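Local coordinates for putative acetoin utilization protein, acetoin dehydrogenase (Thermus thermophilus, PDB 5AWE) that is of unknown function but joins paired CBS domains to an ACT domain, a combination consistent with regulation through binding of small ligands, at residues 161-170 against 182-193. Numbering follows the deposited sequence.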
ATOM      1  N   VAL A 161      40.678 -24.709  43.345  1.00 25.58           N
ATOM      2  CA  VAL A 161      40.938 -23.738  42.290  1.00 24.73           C
ATOM      3  C   VAL A 161      42.232 -22.917  42.441  1.00 26.18           C
ATOM      4  O   VAL A 161      42.978 -22.752  41.466  1.00 25.40           O
ATOM      5  CB  VAL A 161      39.757 -22.750  42.129  1.00 20.21           C
ATOM      6  CG1 VAL A 161      40.058 -21.760  40.994  1.00 18.63           C
ATOM      7  CG2 VAL A 161      38.473 -23.511  41.836  1.00 14.53           C
ATOM      8  N   PRO A 162      42.514 -22.383  43.648  1.00 26.00           N
ATOM      9  CA  PRO A 162      43.745 -21.594  43.802  1.00 27.60           C
ATOM     10  C   PRO A 162      44.946 -22.339  43.238  1.00 27.88           C
ATOM     11  O   PRO A 162      44.990 -23.565  43.277  1.00 28.66           O
ATOM     12  CB  PRO A 162      43.848 -21.370  45.315  1.00 24.87           C
ATOM     13  CG  PRO A 162      42.441 -21.455  45.794  1.00 27.29           C
ATOM     14  CD  PRO A 162      41.800 -22.526  44.928  1.00 28.31           C
ATOM     15  N   PRO A 163      45.954 -21.610  42.734  1.00 29.42           N
ATOM     16  CA  PRO A 163      46.086 -20.149  42.646  1.00 30.35           C
ATOM     17  C   PRO A 163      45.141 -19.420  41.685  1.00 32.05           C
ATOM     18  O   PRO A 163      45.185 -18.182  41.596  1.00 32.39           O
ATOM     19  CB  PRO A 163      47.548 -19.953  42.250  1.00 30.28           C
ATOM     20  CG  PRO A 163      47.862 -21.156  41.437  1.00 31.19           C
ATOM     21  CD  PRO A 163      47.040 -22.297  42.009  1.00 26.41           C
ATOM     22  N   ALA A 164      44.301 -20.165  40.965  1.00 30.67           N
ATOM     23  CA  ALA A 164      43.376 -19.548  40.010  1.00 29.40           C
ATOM     24  C   ALA A 164      42.139 -18.986  40.713  1.00 28.10           C
ATOM     25  O   ALA A 164      41.889 -19.289  41.883  1.00 27.56           O
ATOM     26  CB  ALA A 164      42.957 -20.563  38.943  1.00 25.67           C
ATOM     27  N   ASN A 165      41.369 -18.175  39.988  1.00 26.11           N
ATOM     28  CA  ASN A 165      40.187 -17.521  40.537  1.00 26.50           C
ATOM     29  C   ASN A 165      38.905 -18.084  39.954  1.00 25.55           C
ATOM     30  O   ASN A 165      38.876 -18.518  38.802  1.00 26.65           O
ATOM     31  CB  ASN A 165      40.218 -16.017  40.248  1.00 31.13           C
ATOM     32  CG  ASN A 165      41.363 -15.315  40.934  1.00 33.82           C
ATOM     33  OD1 ASN A 165      41.297 -15.019  42.130  1.00 41.88           O
ATOM     34  ND2 ASN A 165      42.426 -15.039  40.180  1.00 30.57           N
ATOM     35  N   ILE A 166      37.842 -18.057  40.747  1.00 22.96           N
ATOM     36  CA  ILE A 166      36.504 -18.329  40.241  1.00 21.86           C
ATOM     37  C   ILE A 166      35.817 -17.001  39.938  1.00 22.30           C
ATOM     38  O   ILE A 166      35.834 -16.076  40.764  1.00 20.76           O
ATOM     39  CB  ILE A 166      35.673 -19.074  41.280  1.00 19.69           C
ATOM     40  CG1 ILE A 166      36.360 -20.391  41.628  1.00 19.97           C
ATOM     41  CG2 ILE A 166      34.259 -19.297  40.759  1.00 20.10           C
ATOM     42  CD1 ILE A 166      36.035 -20.885  43.026  1.00 21.82           C
ATOM     43  N   VAL A 167      35.215 -16.904  38.756  1.00 21.51           N
ATOM     44  CA  VAL A 167      34.502 -15.686  38.362  1.00 22.50           C
ATOM     45  C   VAL A 167      32.982 -15.859  38.422  1.00 21.07           C
ATOM     46  O   VAL A 167      32.248 -14.902  38.695  1.00 19.63           O
ATOM     47  CB  VAL A 167      34.925 -15.246  36.942  1.00 26.05           C
ATOM     48  CG1 VAL A 167      34.084 -14.073  36.472  1.00 28.28           C
ATOM     49  CG2 VAL A 167      36.394 -14.846  36.958  1.00 31.38           C
ATOM     50  N   SER A 168      32.512 -17.081  38.170  1.00 20.01           N
ATOM     51  CA  SER A 168      31.085 -17.365  38.273  1.00 19.54           C
ATOM     52  C   SER A 168      30.769 -18.847  38.336  1.00 20.13           C
ATOM     53  O   SER A 168      31.464 -19.680  37.752  1.00 19.84           O
ATOM     54  CB  SER A 168      30.323 -16.742  37.096  1.00 15.69           C
ATOM     55  OG  SER A 168      30.654 -17.394  35.885  1.00 15.35           O
ATOM     56  N   ILE A 169      29.698 -19.157  39.055  1.00 20.90           N
ATOM     57  CA  ILE A 169      29.195 -20.517  39.174  1.00 20.46           C
ATOM     58  C   ILE A 169      27.713 -20.512  38.839  1.00 19.77           C
ATOM     59  O   ILE A 169      26.959 -19.667  39.343  1.00 19.25           O
ATOM     60  CB  ILE A 169      29.394 -21.059  40.610  1.00 19.39           C
ATOM     61  CG1 ILE A 169      30.888 -21.246  40.883  1.00 17.95           C
ATOM     62  CG2 ILE A 169      28.666 -22.381  40.786  1.00 21.95           C
ATOM     63  CD1 ILE A 169      31.219 -21.500  42.340  1.00 18.88           C
ATOM     64  N   ALA A 170      27.308 -21.443  37.976  1.00 17.58           N
ATOM     65  CA  ALA A 170      25.892 -21.685  37.714  1.00 17.09           C
ATOM     66  C   ALA A 170      25.526 -23.152  37.936  1.00 18.39           C
ATOM     67  O   ALA A 170      26.372 -24.055  37.772  1.00 14.46           O
ATOM     68  CB  ALA A 170      25.541 -21.271  36.298  1.00  9.46           C
ATOM     69  N   VAL A 182      28.287 -25.315  36.403  1.00 18.39           N
ATOM     70  CA  VAL A 182      29.109 -24.773  35.335  1.00 18.86           C
ATOM     71  C   VAL A 182      29.904 -23.626  35.940  1.00 19.73           C
ATOM     72  O   VAL A 182      29.341 -22.657  36.464  1.00 19.10           O
ATOM     73  CB  VAL A 182      28.238 -24.284  34.131  1.00 19.19           C
ATOM     74  CG1 VAL A 182      29.115 -23.673  33.050  1.00 17.26           C
ATOM     75  CG2 VAL A 182      27.468 -25.459  33.545  1.00 17.97           C
HETATM   76  N   MSE A 183      31.222 -23.759  35.896  1.00 19.78           N
HETATM   77  CA  MSE A 183      32.098 -22.878  36.657  1.00 20.97           C
HETATM   78  C   MSE A 183      33.109 -22.283  35.697  1.00 19.66           C
HETATM   79  O   MSE A 183      33.684 -22.992  34.878  1.00 19.85           O
HETATM   80  CB  MSE A 183      32.817 -23.677  37.761  1.00 26.35           C
HETATM   81  CG  MSE A 183      33.605 -22.833  38.768  1.00 34.95           C
HETATM   82 SE   MSE A 183      34.686 -23.831  39.852  1.00 52.60          SE
HETATM   83  CE  MSE A 183      34.499 -23.012  41.290  1.00 41.11           C
ATOM     84  N   ARG A 184      33.311 -20.975  35.777  1.00 20.27           N
ATOM     85  CA  ARG A 184      34.338 -20.339  34.974  1.00 19.63           C
ATOM     86  C   ARG A 184      35.463 -19.878  35.865  1.00 19.36           C
ATOM     87  O   ARG A 184      35.243 -19.161  36.836  1.00 20.15           O
ATOM     88  CB  ARG A 184      33.748 -19.170  34.177  1.00 19.51           C
ATOM     89  CG  ARG A 184      32.991 -19.649  32.956  1.00 17.23           C
ATOM     90  CD  ARG A 184      32.194 -18.563  32.280  1.00 13.58           C
ATOM     91  NE  ARG A 184      31.379 -19.132  31.205  1.00 21.98           N
ATOM     92  CZ  ARG A 184      31.825 -19.386  29.974  1.00 20.31           C
ATOM     93  NH1 ARG A 184      33.085 -19.120  29.649  1.00 18.76           N
ATOM     94  NH2 ARG A 184      31.011 -19.900  29.063  1.00 18.34           N
ATOM     95  N   VAL A 185      36.669 -20.325  35.545  1.00 20.42           N
ATOM     96  CA  VAL A 185      37.837 -20.017  36.353  1.00 21.28           C
ATOM     97  C   VAL A 185      38.879 -19.344  35.473  1.00 23.41           C
ATOM     98  O   VAL A 185      38.964 -19.623  34.272  1.00 21.74           O
ATOM     99  CB  VAL A 185      38.436 -21.298  36.979  1.00 24.52           C
ATOM    100  CG1 VAL A 185      37.424 -21.928  37.961  1.00 16.08           C
ATOM    101  CG2 VAL A 185      38.805 -22.293  35.875  1.00 19.47           C
ATOM    102  N   VAL A 186      39.655 -18.444  36.071  1.00 23.93           N
ATOM    103  CA  VAL A 186      40.644 -17.673  35.330  1.00 26.33           C
ATOM    104  C   VAL A 186      41.924 -17.502  36.134  1.00 28.01           C
ATOM    105  O   VAL A 186      41.975 -17.825  37.327  1.00 27.67           O
ATOM    106  CB  VAL A 186      40.129 -16.260  34.985  1.00 26.76           C
ATOM    107  CG1 VAL A 186      38.878 -16.345  34.105  1.00 24.46           C
ATOM    108  CG2 VAL A 186      39.841 -15.497  36.270  1.00 27.53           C
ATOM    109  N   GLY A 187      42.950 -16.980  35.468  1.00 28.90           N
ATOM    110  CA  GLY A 187      44.143 -16.545  36.166  1.00 29.23           C
ATOM    111  C   GLY A 187      45.220 -17.604  36.268  1.00 29.69           C
ATOM    112  O   GLY A 187      45.345 -18.469  35.399  1.00 28.28           O
ATOM    113  N   GLU A 188      45.987 -17.532  37.350  1.00 31.00           N
ATOM    114  CA  GLU A 188      47.206 -18.305  37.501  1.00 33.30           C
ATOM    115  C   GLU A 188      46.951 -19.801  37.514  1.00 34.31           C
ATOM    116  O   GLU A 188      46.203 -20.310  38.353  1.00 37.13           O
ATOM    117  CB  GLU A 188      47.915 -17.902  38.794  1.00 36.86           C
ATOM    118  CG  GLU A 188      49.280 -18.540  38.976  1.00 46.40           C
ATOM    119  CD  GLU A 188      50.052 -17.931  40.125  1.00 55.87           C
ATOM    120  OE1 GLU A 188      50.029 -16.686  40.263  1.00 57.75           O
ATOM    121  OE2 GLU A 188      50.678 -18.697  40.892  1.00 60.21           O
ATOM    122  N   ASP A 189      47.582 -20.499  36.578  1.00 33.75           N
ATOM    123  CA  ASP A 189      47.578 -21.953  36.554  1.00 32.93           C
ATOM    124  C   ASP A 189      46.167 -22.524  36.443  1.00 32.55           C
ATOM    125  O   ASP A 189      45.869 -23.585  36.992  1.00 32.64           O
ATOM    126  CB  ASP A 189      48.275 -22.501  37.806  1.00 32.06           C
ATOM    127  CG  ASP A 189      48.547 -23.990  37.711  1.00 34.22           C
ATOM    128  OD1 ASP A 189      48.765 -24.485  36.586  1.00 34.88           O
ATOM    129  OD2 ASP A 189      48.539 -24.668  38.760  1.00 36.48           O
ATOM    130  N   VAL A 190      45.302 -21.819  35.721  1.00 32.18           N
ATOM    131  CA  VAL A 190      43.943 -22.292  35.482  1.00 31.03           C
ATOM    132  C   VAL A 190      43.949 -23.692  34.865  1.00 31.36           C
ATOM    133  O   VAL A 190      43.017 -24.472  35.061  1.00 31.29           O
ATOM    134  CB  VAL A 190      43.179 -21.339  34.535  1.00 32.41           C
ATOM    135  CG1 VAL A 190      43.844 -21.319  33.153  1.00 27.17           C
ATOM    136  CG2 VAL A 190      41.726 -21.772  34.424  1.00 28.31           C
ATOM    137  N   GLU A 191      45.004 -24.010  34.123  1.00 31.38           N
ATOM    138  CA  GLU A 191      45.087 -25.304  33.452  1.00 32.67           C
ATOM    139  C   GLU A 191      45.195 -26.404  34.500  1.00 32.62           C
ATOM    140  O   GLU A 191      44.803 -27.543  34.266  1.00 32.24           O
ATOM    141  CB  GLU A 191      46.303 -25.351  32.522  1.00 35.17           C
ATOM    142  CG  GLU A 191      46.424 -24.153  31.578  1.00 42.19           C
ATOM    143  CD  GLU A 191      46.850 -22.875  32.297  1.00 48.59           C
ATOM    144  OE1 GLU A 191      47.153 -22.942  33.510  1.00 50.77           O
ATOM    145  OE2 GLU A 191      46.882 -21.804  31.651  1.00 45.66           O
ATOM    146  N   GLY A 192      45.718 -26.047  35.665  1.00 33.26           N
ATOM    147  CA  GLY A 192      45.891 -27.027  36.720  1.00 33.60           C
ATOM    148  C   GLY A 192      44.610 -27.380  37.446  1.00 33.15           C
ATOM    149  O   GLY A 192      44.572 -28.365  38.184  1.00 34.75           O
ATOM    150  N   VAL A 193      43.555 -26.597  37.236  1.00 33.18           N
ATOM    151  CA  VAL A 193      42.334 -26.748  38.027  1.00 31.72           C
ATOM    152  C   VAL A 193      41.658 -28.101  37.889  1.00 31.74           C
ATOM    153  O   VAL A 193      41.329 -28.722  38.895  1.00 31.57           O
ATOM    154  CB  VAL A 193      41.277 -25.683  37.686  1.00 28.72           C
ATOM    155  CG1 VAL A 193      40.045 -25.921  38.528  1.00 30.16           C
ATOM    156  CG2 VAL A 193      41.824 -24.290  37.931  1.00 26.54           C
TER
HETATM  157  O   HOH W   1      44.658 -16.414  39.695  1.00 32.10           O
HETATM  158  O   HOH W   2      29.417 -20.055  35.004  1.00 16.18           O
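Ile169 and Met183, a selenomethionine here, lie side by side on the helix-covered face of two antiparallel strands, with Ile169 CG1 3.8 Å from Met183 CG. With its CG anti to the backbone N (chi1 -171°) and a bend at chi3, Met183 carries its flexible tip, CE, past Ile166 toward Val161 CG2, though the modelled place of CE is doubtful. Branched Ile166 and Val185 fill the next row, and Val161 CG1 lies 4.0 Å from Val185 CG1. An alanine in place of Ile166 would probably open a gap between Met183 and Val185 and take from Ala158 of helix 153-158 one of its neighbours. Farther along, Ala164 is small enough for its CB to sit 3.3 Å from Val186 O and still touch Val193.

These strands form the hairpin of an ACT domain, whose four-stranded antiparallel sheet packs its helices on this face; the second subunit adds backbone bonds to Ile169. A beta bulge shifts the register between Ile166 and Ser168. There Val167 N gives Arg184 O a nearly straight bond (177°), while Val167 CG2 reaches Val186 CG2 on the other face. Ser168 OG, bonded to Leu134 O, also accepts from a water that bridges to Val182 O.

The turn end is looser and wetter. Glu188 crosses Pro163 at about a right angle; its stem and carboxylate oxygen OE2 both lie against the ring, OE2 3.6 Å from Pro163 CB, on the exposed side. A water donates to Pro163 O and accepts from Glu188 N (2.9 Å). Gly187 opens the type II turn with backbone angles that would jam a CB against the preceding carbonyl, and beyond it exposed Asp189 pairs with Arg196.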